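PDB 1MJH: universal stress protein MJ0577 from Methanocaldococcus jannaschii, which binds ATP and one manganese ion per subunit as a homodimer, probably acting as a nucleotide-binding member of the universal stress protein family. Local coordinates for residues B[6-11]-B[23-28]; B[17-22]-B[86-91]; B[35-40]-B[119-124]. All blocks are in the same frame, centred on the assembly; numbering follows the deposited sequence.

Contact 1 of 3, residues B[6-11]-B[23-28]; sequences KKILYP and KHVKAF. With ATP (adenosine-5'-triphosphate), chain F.
The ribose hydroxyl O2' of ATP gives a hydrogen bond of 2.7 Å to P11 O, at the end of the strand whose preceding residues Y10 and I8 pack on V25 of helix 16-27 and F28 just beyond it. P11 CB also comes within 3.4 Å of ATP N3, while the carbonyl takes the ribose hydroxyl. Behind this site the contact is wholly apolar. V25 points CG2 at the Y10 ring, 3.9 Å from Y10 CD1, and the two side chains cross at about a right angle. With CG1 anti to its backbone N (chi1 178°), V25 turns CG2 to the tyrosine and keeps CG1 for I8, whose CD1 lies 4.4 Å from it. The same I8 CD1 meets F28 CB at 3.8 Å. The F28 ring itself goes on to an edge-to-face stack with Y5. I8 and Y10 alternate with L9, which points to the other face of the sheet and packs on helix 108-118. This is the first half of the beta-alpha-beta crossover 7-11, 16-27, 35-43. Branched I8 and V25 give compact apolar surfaces between strand and helix, whereas Y10 combines a greasy ring with a hydroxyl bonded to A18 O. Carbon thus meets carbon between the side chains, joining strand and helix by apolar packing, and the polar atoms serve other partners: the tyrosine hydroxyl A18, the proline carbonyl the nucleotide.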
loop_
_atom_site.group_PDB
_atom_site.type_symbol
_atom_site.label_atom_id
_atom_site.label_comp_id
_atom_site.label_asym_id
_atom_site.label_seq_id
_atom_site.Cartn_x
_atom_site.Cartn_y
_atom_site.Cartn_z
ATOM N N LYS B 6 -8.094 -12.892 0.265
ATOM C CA LYS B 6 -8.845 -13.755 -0.641
ATOM C C LYS B 6 -9.368 -12.993 -1.841
ATOM O O LYS B 6 -9.387 -13.584 -2.917
ATOM C CB LYS B 6 -10.041 -14.343 0.163
ATOM C CG LYS B 6 -10.837 -15.330 -0.682
ATOM C CD LYS B 6 -11.729 -16.247 0.143
ATOM C CE LYS B 6 -12.282 -17.366 -0.729
ATOM N NZ LYS B 6 -12.606 -18.587 0.065
ATOM N N LYS B 7 -9.770 -11.730 -1.668
ATOM C CA LYS B 7 -10.343 -10.965 -2.766
ATOM C C LYS B 7 -9.607 -9.649 -2.939
ATOM O O LYS B 7 -9.395 -8.882 -1.976
ATOM C CB LYS B 7 -11.841 -10.719 -2.473
ATOM C CG LYS B 7 -12.566 -10.105 -3.669
ATOM C CD LYS B 7 -14.004 -9.744 -3.258
ATOM C CE LYS B 7 -14.769 -11.031 -2.928
ATOM N NZ LYS B 7 -16.236 -10.730 -3.090
ATOM N N ILE B 8 -9.044 -9.435 -4.128
ATOM C CA ILE B 8 -8.258 -8.231 -4.433
ATOM C C ILE B 8 -8.980 -7.305 -5.409
ATOM O O ILE B 8 -9.554 -7.779 -6.421
ATOM C CB ILE B 8 -6.955 -8.719 -5.153
ATOM C CG1 ILE B 8 -6.139 -9.572 -4.216
ATOM C CG2 ILE B 8 -6.126 -7.540 -5.667
ATOM C CD1 ILE B 8 -5.128 -10.493 -4.936
ATOM N N LEU B 9 -8.884 -6.000 -5.172
ATOM C CA LEU B 9 -9.380 -5.029 -6.161
ATOM C C LEU B 9 -8.158 -4.552 -6.946
ATOM O O LEU B 9 -7.209 -4.078 -6.304
ATOM C CB LEU B 9 -10.081 -3.789 -5.599
ATOM C CG LEU B 9 -10.499 -2.673 -6.569
ATOM C CD1 LEU B 9 -11.506 -3.217 -7.615
ATOM C CD2 LEU B 9 -11.144 -1.475 -5.876
ATOM N N TYR B 10 -8.168 -4.655 -8.286
ATOM C CA TYR B 10 -7.045 -4.202 -9.077
ATOM C C TYR B 10 -7.600 -3.226 -10.106
ATOM O O TYR B 10 -8.217 -3.628 -11.116
ATOM C CB TYR B 10 -6.342 -5.380 -9.809
ATOM C CG TYR B 10 -5.381 -4.951 -10.882
ATOM C CD1 TYR B 10 -4.401 -3.986 -10.603
ATOM C CD2 TYR B 10 -5.427 -5.485 -12.165
ATOM C CE1 TYR B 10 -3.504 -3.587 -11.577
ATOM C CE2 TYR B 10 -4.528 -5.081 -13.143
ATOM C CZ TYR B 10 -3.587 -4.140 -12.842
ATOM O OH TYR B 10 -2.676 -3.701 -13.803
ATOM N N PRO B 11 -7.557 -1.949 -9.795
ATOM C CA PRO B 11 -8.040 -0.912 -10.696
ATOM C C PRO B 11 -6.901 -0.540 -11.654
ATOM O O PRO B 11 -5.793 -0.260 -11.209
ATOM C CB PRO B 11 -8.335 0.257 -9.762
ATOM C CG PRO B 11 -7.429 0.094 -8.568
ATOM C CD PRO B 11 -7.024 -1.357 -8.535
ATOM N N LYS B 23 1.987 -7.283 -11.764
ATOM C CA LYS B 23 2.942 -8.250 -11.290
ATOM C C LYS B 23 2.697 -8.607 -9.808
ATOM O O LYS B 23 2.885 -9.764 -9.431
ATOM C CB LYS B 23 4.391 -7.778 -11.436
ATOM C CG LYS B 23 4.714 -7.358 -12.889
ATOM C CD LYS B 23 6.171 -6.878 -12.941
ATOM C CE LYS B 23 6.765 -6.879 -14.324
ATOM N NZ LYS B 23 6.739 -8.156 -15.094
ATOM N N HIS B 24 2.359 -7.579 -9.031
ATOM C CA HIS B 24 2.110 -7.783 -7.590
ATOM C C HIS B 24 0.786 -8.481 -7.381
ATOM O O HIS B 24 0.721 -9.380 -6.528
ATOM C CB HIS B 24 2.128 -6.430 -6.831
ATOM C CG HIS B 24 3.530 -5.872 -6.871
ATOM N ND1 HIS B 24 4.339 -5.963 -5.745
ATOM C CD2 HIS B 24 4.212 -5.224 -7.848
ATOM C CE1 HIS B 24 5.509 -5.412 -6.069
ATOM N NE2 HIS B 24 5.499 -4.957 -7.348
ATOM N N VAL B 25 -0.241 -8.189 -8.178
ATOM C CA VAL B 25 -1.475 -8.989 -8.063
ATOM C C VAL B 25 -1.182 -10.473 -8.264
ATOM O O VAL B 25 -1.692 -11.346 -7.539
ATOM C CB VAL B 25 -2.514 -8.523 -9.097
ATOM C CG1 VAL B 25 -3.804 -9.374 -9.029
ATOM C CG2 VAL B 25 -2.866 -7.046 -8.818
ATOM N N LYS B 26 -0.397 -10.771 -9.287
ATOM C CA LYS B 26 -0.012 -12.174 -9.556
ATOM C C LYS B 26 0.752 -12.772 -8.410
ATOM O O LYS B 26 0.561 -13.958 -8.037
ATOM C CB LYS B 26 0.771 -12.262 -10.896
ATOM C CG LYS B 26 -0.159 -11.879 -12.071
ATOM C CD LYS B 26 0.605 -11.751 -13.396
ATOM C CE LYS B 26 1.353 -13.003 -13.809
ATOM N NZ LYS B 26 2.146 -12.787 -15.076
ATOM N N ALA B 27 1.618 -11.992 -7.721
ATOM C CA ALA B 27 2.352 -12.516 -6.587
ATOM C C ALA B 27 1.525 -12.872 -5.386
ATOM O O ALA B 27 1.973 -13.629 -4.501
ATOM C CB ALA B 27 3.508 -11.546 -6.242
ATOM N N PHE B 28 0.307 -12.309 -5.283
ATOM C CA PHE B 28 -0.573 -12.645 -4.162
ATOM C C PHE B 28 -1.203 -14.031 -4.348
ATOM O O PHE B 28 -1.899 -14.440 -3.444
ATOM C CB PHE B 28 -1.646 -11.574 -4.006
ATOM C CG PHE B 28 -1.275 -10.461 -3.075
ATOM C CD1 PHE B 28 -0.205 -9.635 -3.342
ATOM C CD2 PHE B 28 -1.970 -10.245 -1.887
ATOM C CE1 PHE B 28 0.155 -8.613 -2.488
ATOM C CE2 PHE B 28 -1.604 -9.233 -1.032
ATOM C CZ PHE B 28 -0.537 -8.414 -1.317
HETATM P PG ATP F . -3.159 12.140 -12.351
HETATM O O1G ATP F . -3.391 12.679 -10.983
HETATM O O2G ATP F . -4.319 11.423 -12.766
HETATM O O3G ATP F . -2.785 13.179 -13.322
HETATM P PB ATP F . -1.391 9.808 -12.738
HETATM O O1B ATP F . 0.063 9.821 -12.949
HETATM O O2B ATP F . -2.093 9.478 -13.983
HETATM O O3B ATP F . -1.854 11.186 -12.135
HETATM P PA ATP F . -3.093 8.026 -11.059
HETATM O O1A ATP F . -3.300 8.478 -9.706
HETATM O O2A ATP F . -4.151 8.211 -11.993
HETATM O O3A ATP F . -1.715 8.736 -11.602
HETATM O "O5'" ATP F . -2.677 6.518 -11.260
HETATM C "C5'" ATP F . -2.454 5.733 -10.061
HETATM C "C4'" ATP F . -3.132 4.384 -10.215
HETATM O "O4'" ATP F . -4.595 4.617 -10.129
HETATM C "C3'" ATP F . -2.968 3.665 -11.544
HETATM O "O3'" ATP F . -1.724 2.958 -11.650
HETATM C "C2'" ATP F . -4.208 2.737 -11.514
HETATM O "O2'" ATP F . -3.927 1.609 -10.660
HETATM C "C1'" ATP F . -5.268 3.681 -10.890
HETATM N N9 ATP F . -6.110 4.345 -11.876
HETATM C C8 ATP F . -5.992 5.581 -12.410
HETATM N N7 ATP F . -6.979 5.910 -13.221
HETATM C C5 ATP F . -7.739 4.839 -13.261
HETATM C C6 ATP F . -8.915 4.601 -13.954
HETATM N N6 ATP F . -9.434 5.525 -14.762
HETATM N N1 ATP F . -9.477 3.407 -13.788
HETATM C C2 ATP F . -8.945 2.470 -12.938
HETATM N N3 ATP F . -7.817 2.613 -12.220
HETATM C C4 ATP F . -7.281 3.827 -12.480
#

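Contact 2 of 3, residues B[17-22]-B[86-91]. With ATP (adenosine-5'-triphosphate), chain F.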
loop_
_atom_site.group_PDB
_atom_site.type_symbol
_atom_site.label_atom_id
_atom_site.label_comp_id
_atom_site.label_asym_id
_atom_site.label_seq_id
_atom_site.Cartn_x
_atom_site.Cartn_y
_atom_site.Cartn_z
ATOM N N THR B 17 2.722 2.082 -15.187
ATOM C CA THR B 17 2.816 1.776 -13.744
ATOM C C THR B 17 1.728 0.789 -13.312
ATOM O O THR B 17 2.019 -0.113 -12.528
ATOM C CB THR B 17 2.669 3.086 -12.923
ATOM O OG1 THR B 17 3.715 4.005 -13.356
ATOM C CG2 THR B 17 3.020 2.804 -11.476
ATOM N N ALA B 18 0.521 0.899 -13.827
ATOM C CA ALA B 18 -0.514 -0.101 -13.482
ATOM C C ALA B 18 -0.038 -1.489 -13.915
ATOM O O ALA B 18 -0.402 -2.524 -13.343
ATOM C CB ALA B 18 -1.861 0.277 -14.126
ATOM N N GLU B 19 0.677 -1.615 -15.064
ATOM C CA GLU B 19 1.198 -2.942 -15.465
ATOM C C GLU B 19 2.227 -3.479 -14.505
ATOM O O GLU B 19 2.263 -4.688 -14.282
ATOM C CB GLU B 19 1.787 -2.840 -16.890
ATOM C CG GLU B 19 0.619 -2.885 -17.889
ATOM C CD GLU B 19 0.194 -4.343 -18.120
ATOM O OE1 GLU B 19 1.014 -5.279 -18.339
ATOM O OE2 GLU B 19 -1.052 -4.532 -18.084
ATOM N N ILE B 20 3.037 -2.614 -13.828
ATOM C CA ILE B 20 3.893 -3.097 -12.776
ATOM C C ILE B 20 3.038 -3.671 -11.644
ATOM O O ILE B 20 3.371 -4.708 -11.067
ATOM C CB ILE B 20 4.840 -2.026 -12.184
ATOM C CG1 ILE B 20 5.586 -1.360 -13.359
ATOM C CG2 ILE B 20 5.853 -2.677 -11.243
ATOM C CD1 ILE B 20 6.491 -0.216 -12.898
ATOM N N ALA B 21 2.012 -2.941 -11.276
ATOM C CA ALA B 21 1.107 -3.414 -10.194
ATOM C C ALA B 21 0.493 -4.743 -10.531
ATOM O O ALA B 21 0.179 -5.509 -9.613
ATOM C CB ALA B 21 0.004 -2.358 -9.979
ATOM N N LEU B 22 0.206 -5.087 -11.806
ATOM C CA LEU B 22 -0.288 -6.418 -12.141
ATOM C C LEU B 22 0.651 -7.497 -11.678
ATOM O O LEU B 22 0.226 -8.613 -11.284
ATOM C CB LEU B 22 -0.546 -6.472 -13.666
ATOM C CG LEU B 22 -1.043 -7.812 -14.194
ATOM C CD1 LEU B 22 -2.333 -8.237 -13.549
ATOM C CD2 LEU B 22 -1.272 -7.592 -15.718
ATOM N N GLU B 86 -9.689 -7.843 -21.576
ATOM C CA GLU B 86 -9.678 -9.289 -21.851
ATOM C C GLU B 86 -8.311 -9.923 -21.734
ATOM O O GLU B 86 -8.162 -11.042 -21.221
ATOM C CB GLU B 86 -10.231 -9.502 -23.281
ATOM C CG GLU B 86 -11.723 -9.278 -23.409
ATOM C CD GLU B 86 -12.581 -10.102 -22.474
ATOM O OE1 GLU B 86 -12.272 -11.281 -22.194
ATOM O OE2 GLU B 86 -13.620 -9.628 -21.950
ATOM N N ASN B 87 -7.239 -9.274 -22.215
ATOM C CA ASN B 87 -5.888 -9.777 -22.123
ATOM C C ASN B 87 -5.507 -9.892 -20.623
ATOM O O ASN B 87 -4.908 -10.874 -20.227
ATOM C CB ASN B 87 -4.887 -8.853 -22.827
ATOM C CG ASN B 87 -4.807 -9.104 -24.338
ATOM O OD1 ASN B 87 -4.956 -10.258 -24.766
ATOM N ND2 ASN B 87 -4.602 -8.036 -25.093
ATOM N N ILE B 88 -5.846 -8.876 -19.809
ATOM C CA ILE B 88 -5.498 -9.003 -18.374
ATOM C C ILE B 88 -6.276 -10.109 -17.658
ATOM O O ILE B 88 -5.795 -10.866 -16.836
ATOM C CB ILE B 88 -5.818 -7.661 -17.655
ATOM C CG1 ILE B 88 -4.964 -6.548 -18.295
ATOM C CG2 ILE B 88 -5.499 -7.834 -16.176
ATOM C CD1 ILE B 88 -5.492 -5.163 -17.898
ATOM N N LYS B 89 -7.578 -10.146 -17.957
ATOM C CA LYS B 89 -8.447 -11.190 -17.385
ATOM C C LYS B 89 -7.917 -12.567 -17.733
ATOM O O LYS B 89 -7.821 -13.414 -16.853
ATOM C CB LYS B 89 -9.880 -10.981 -17.906
ATOM C CG LYS B 89 -10.811 -12.143 -17.577
ATOM C CD LYS B 89 -12.267 -11.722 -17.704
ATOM C CE LYS B 89 -13.175 -12.782 -17.105
ATOM N NZ LYS B 89 -14.606 -12.489 -17.321
ATOM N N LYS B 90 -7.493 -12.819 -18.982
ATOM C CA LYS B 90 -6.891 -14.092 -19.328
ATOM C C LYS B 90 -5.571 -14.347 -18.617
ATOM O O LYS B 90 -5.338 -15.486 -18.209
ATOM C CB LYS B 90 -6.609 -14.248 -20.832
ATOM C CG LYS B 90 -7.897 -14.404 -21.640
ATOM C CD LYS B 90 -8.444 -15.819 -21.553
ATOM C CE LYS B 90 -9.683 -16.026 -22.411
ATOM N NZ LYS B 90 -10.349 -17.335 -22.089
ATOM N N GLU B 91 -4.738 -13.310 -18.467
ATOM C CA GLU B 91 -3.445 -13.530 -17.769
ATOM C C GLU B 91 -3.742 -13.976 -16.343
ATOM O O GLU B 91 -3.120 -14.840 -15.745
ATOM C CB GLU B 91 -2.619 -12.225 -17.794
ATOM C CG GLU B 91 -1.174 -12.426 -17.288
ATOM C CD GLU B 91 -0.328 -11.165 -17.307
ATOM O OE1 GLU B 91 -0.686 -10.227 -18.052
ATOM O OE2 GLU B 91 0.732 -11.130 -16.619
HETATM P PG ATP F . -3.159 12.140 -12.351
HETATM O O1G ATP F . -3.391 12.679 -10.983
HETATM O O2G ATP F . -4.319 11.423 -12.766
HETATM O O3G ATP F . -2.785 13.179 -13.322
HETATM P PB ATP F . -1.391 9.808 -12.738
HETATM O O1B ATP F . 0.063 9.821 -12.949
HETATM O O2B ATP F . -2.093 9.478 -13.983
HETATM O O3B ATP F . -1.854 11.186 -12.135
HETATM P PA ATP F . -3.093 8.026 -11.059
HETATM O O1A ATP F . -3.300 8.478 -9.706
HETATM O O2A ATP F . -4.151 8.211 -11.993
HETATM O O3A ATP F . -1.715 8.736 -11.602
HETATM O "O5'" ATP F . -2.677 6.518 -11.260
HETATM C "C5'" ATP F . -2.454 5.733 -10.061
HETATM C "C4'" ATP F . -3.132 4.384 -10.215
HETATM O "O4'" ATP F . -4.595 4.617 -10.129
HETATM C "C3'" ATP F . -2.968 3.665 -11.544
HETATM O "O3'" ATP F . -1.724 2.958 -11.650
HETATM C "C2'" ATP F . -4.208 2.737 -11.514
HETATM O "O2'" ATP F . -3.927 1.609 -10.660
HETATM C "C1'" ATP F . -5.268 3.681 -10.890
HETATM N N9 ATP F . -6.110 4.345 -11.876
HETATM C C8 ATP F . -5.992 5.581 -12.410
HETATM N N7 ATP F . -6.979 5.910 -13.221
HETATM C C5 ATP F . -7.739 4.839 -13.261
HETATM C C6 ATP F . -8.915 4.601 -13.954
HETATM N N6 ATP F . -9.434 5.525 -14.762
HETATM N N1 ATP F . -9.477 3.407 -13.788
HETATM C C2 ATP F . -8.945 2.470 -12.938
HETATM N N3 ATP F . -7.817 2.613 -12.220
HETATM C C4 ATP F . -7.281 3.827 -12.480
#
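L22 holds CG anti to its backbone N (chi1 179°) and E91 extends straight beyond CG (chi2 180°), and these two side chains, approaching from opposite directions, bridge the gap between helices 16-27 and 66-95. The meeting point is L22 CD2, which lies 3.6 Å from E91 OE1. A methyl against a carboxylate oxygen is only a packing contact. The charge of E91 is answered by K26, one turn further along helix 16-27, whose NZ forms a salt bridge with E91 OE2. The other branch of the leucine, L22 CD1, turns to I88 CG2 at 4.1 Å, and the two chains cross obliquely.

The two helix segments run nearly parallel, 18° apart, on one face of the parallel sheet, as expected in a Rossmann-like alpha/beta fold where each helix leads back to start the next strand. Their axes stay 12.7 Å apart, wider than in close helix packing, so long side chains must span the distance. Leucine and isoleucine suit the buried side near the sheet, where L22 also packs on Y10. Glutamates suit the solvent side. There E19 bends over so that its OE2 is 4.4 Å from I88 CG1, while its OE1 is 5.2 Å from E91 OE1; these like charges do not touch, and K26 probably eases their repulsion. On helix 66-95, K89 reaches away to a salt bridge with D101 on strand 98-106. At the start of the other segment small A18 comes close to the ribose, with its CB 3.7 Å from ATP O3'.

Contact 3 of 3, residues B[35-40]-B[119-124]; sequences EVILLH and EGVDII
I37 CG1 lies 4.0 Å from V121 CG1 and 4.1 Å from E119 CB, joining strand 35-43 to the turn that leads into strand 123-127. In the parallel alpha/beta sheet of this fold strand 7-11 lies between those two, so I37 packs over the sheet face beside L9. A beta-branched isoleucine suits the strand, and its CG1 is swung beside its own backbone N (chi1 -50°), which directs that branch to both partners. V121 meets the isoleucine with one branch, CG1, whereas E119 offers an apolar CB before its chain bends at chi2 (-79°).

The turn itself follows helix 108-118. G120, with a positive phi of 61°, closes the helix in a Schellman motif, a backbone shape that glycine adopts most easily, and it sends the chain back to the sheet at V121. K7 on the intervening strand holds this corner at two points: its NZ bonds to E119 O and its backbone N to D122 OD2. The long acidic chain of E119 suits both its jobs, CB packing on I37 and OE2 making a salt bridge with K100 on strand 98-106; E119 OE1 rests 4.1 Å from I37 CD1.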
loop_
_atom_site.group_PDB
_atom_site.type_symbol
_atom_site.label_atom_id
_atom_site.label_comp_id
_atom_site.label_asym_id
_atom_site.label_seq_id
_atom_site.Cartn_x
_atom_site.Cartn_y
_atom_site.Cartn_z
ATOM N N GLU B 35 -9.661 -14.354 -5.655
ATOM C CA GLU B 35 -10.459 -13.675 -6.673
ATOM C C GLU B 35 -9.931 -12.268 -6.946
ATOM O O GLU B 35 -9.480 -11.660 -5.989
ATOM C CB GLU B 35 -11.875 -13.569 -6.104
ATOM C CG GLU B 35 -12.873 -12.958 -7.063
ATOM C CD GLU B 35 -14.290 -13.429 -6.694
ATOM O OE1 GLU B 35 -14.555 -13.713 -5.523
ATOM O OE2 GLU B 35 -15.109 -13.507 -7.628
ATOM N N VAL B 36 -9.964 -11.859 -8.197
ATOM C CA VAL B 36 -9.590 -10.472 -8.508
ATOM C C VAL B 36 -10.790 -9.735 -9.057
ATOM O O VAL B 36 -11.457 -10.196 -10.019
ATOM C CB VAL B 36 -8.411 -10.367 -9.504
ATOM C CG1 VAL B 36 -8.141 -8.897 -9.852
ATOM C CG2 VAL B 36 -7.192 -11.006 -8.878
ATOM N N ILE B 37 -11.091 -8.536 -8.556
ATOM C CA ILE B 37 -12.018 -7.605 -9.132
ATOM C C ILE B 37 -11.214 -6.700 -10.086
ATOM O O ILE B 37 -10.382 -5.968 -9.570
ATOM C CB ILE B 37 -12.770 -6.725 -8.113
ATOM C CG1 ILE B 37 -13.381 -7.546 -6.998
ATOM C CG2 ILE B 37 -13.837 -5.888 -8.836
ATOM C CD1 ILE B 37 -14.186 -8.782 -7.408
ATOM N N LEU B 38 -11.396 -6.892 -11.410
ATOM C CA LEU B 38 -10.566 -6.097 -12.334
ATOM C C LEU B 38 -11.361 -4.934 -12.824
ATOM O O LEU B 38 -12.466 -5.097 -13.404
ATOM C CB LEU B 38 -10.173 -7.079 -13.487
ATOM C CG LEU B 38 -9.582 -6.355 -14.705
ATOM C CD1 LEU B 38 -8.153 -5.864 -14.358
ATOM C CD2 LEU B 38 -9.431 -7.330 -15.886
ATOM N N LEU B 39 -10.904 -3.732 -12.480
ATOM C CA LEU B 39 -11.727 -2.549 -12.719
ATOM C C LEU B 39 -11.106 -1.470 -13.567
ATOM O O LEU B 39 -9.981 -1.098 -13.275
ATOM C CB LEU B 39 -12.041 -1.972 -11.295
ATOM C CG LEU B 39 -12.732 -0.619 -11.324
ATOM C CD1 LEU B 39 -14.132 -0.679 -11.955
ATOM C CD2 LEU B 39 -12.896 -0.125 -9.862
ATOM N N HIS B 40 -11.802 -0.974 -14.596
ATOM C CA HIS B 40 -11.396 0.216 -15.316
ATOM C C HIS B 40 -12.513 1.255 -15.276
ATOM O O HIS B 40 -13.693 0.865 -15.450
ATOM C CB HIS B 40 -10.994 -0.092 -16.795
ATOM C CG HIS B 40 -10.608 1.179 -17.492
ATOM N ND1 HIS B 40 -11.276 1.821 -18.494
ATOM C CD2 HIS B 40 -9.550 1.960 -17.298
ATOM C CE1 HIS B 40 -10.622 2.925 -18.864
ATOM N NE2 HIS B 40 -9.524 3.044 -18.121
ATOM N N GLU B 119 -17.808 -4.738 -3.195
ATOM C CA GLU B 119 -17.332 -6.102 -3.404
ATOM C C GLU B 119 -16.720 -6.772 -2.189
ATOM O O GLU B 119 -16.309 -7.941 -2.152
ATOM C CB GLU B 119 -16.379 -6.128 -4.640
ATOM C CG GLU B 119 -17.057 -5.593 -5.914
ATOM C CD GLU B 119 -17.990 -6.609 -6.580
ATOM O OE1 GLU B 119 -17.980 -7.790 -6.234
ATOM O OE2 GLU B 119 -18.736 -6.207 -7.477
ATOM N N GLY B 120 -16.517 -6.090 -1.052
ATOM C CA GLY B 120 -15.909 -6.638 0.142
ATOM C C GLY B 120 -14.479 -7.134 -0.053
ATOM O O GLY B 120 -14.077 -8.201 0.432
ATOM N N VAL B 121 -13.661 -6.321 -0.731
ATOM C CA VAL B 121 -12.291 -6.804 -0.969
ATOM C C VAL B 121 -11.434 -6.752 0.280
ATOM O O VAL B 121 -11.728 -5.943 1.150
ATOM C CB VAL B 121 -11.642 -6.051 -2.153
ATOM C CG1 VAL B 121 -12.579 -6.021 -3.358
ATOM C CG2 VAL B 121 -11.225 -4.639 -1.799
ATOM N N ASP B 122 -10.352 -7.490 0.322
ATOM C CA ASP B 122 -9.349 -7.535 1.377
ATOM C C ASP B 122 -8.171 -6.557 1.139
ATOM O O ASP B 122 -7.462 -6.268 2.106
ATOM C CB ASP B 122 -8.812 -8.963 1.463
ATOM C CG ASP B 122 -9.927 -9.961 1.826
ATOM O OD1 ASP B 122 -10.455 -9.806 2.956
ATOM O OD2 ASP B 122 -10.300 -10.866 1.040
ATOM N N ILE B 123 -8.040 -6.065 -0.088
ATOM C CA ILE B 123 -6.870 -5.201 -0.361
ATOM C C ILE B 123 -7.096 -4.585 -1.732
ATOM O O ILE B 123 -7.782 -5.199 -2.574
ATOM C CB ILE B 123 -5.587 -6.035 -0.319
ATOM C CG1 ILE B 123 -4.375 -5.120 -0.593
ATOM C CG2 ILE B 123 -5.592 -7.203 -1.322
ATOM C CD1 ILE B 123 -3.057 -5.861 -0.303
ATOM N N ILE B 124 -6.588 -3.391 -1.941
ATOM C CA ILE B 124 -6.572 -2.756 -3.245
ATOM C C ILE B 124 -5.103 -2.726 -3.696
ATOM O O ILE B 124 -4.284 -2.269 -2.891
ATOM C CB ILE B 124 -7.054 -1.295 -3.150
ATOM C CG1 ILE B 124 -8.506 -1.317 -2.521
ATOM C CG2 ILE B 124 -7.166 -0.776 -4.566
ATOM C CD1 ILE B 124 -9.046 0.075 -2.387
#

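How the contacts relate
Strand 7-11 belongs to contact 1 and touches both others. Its backbone joins both parts of contact 3 through probable hydrogen bonds, I8 O to I37 N at 2.7 Å and K7 O to D122 N at 2.9 Å. Contacts 1 and 2 share helix 16-27 and are tied by a probable hydrogen bond, Y10 OH to A18 O at 2.6 Å, and by the salt bridge from K26 NZ to E91 OE2 at 2.7 Å. Contacts 2 and 3, about 13 Å apart between centres, meet where I88 CG2 lies 3.8 Å from L38 CD1. ATP touches contacts 1 and 2 directly, and L39 and H40 of segment 35-40 also line its pocket, whereas the I37 side chain remains about 11 Å from the nucleotide.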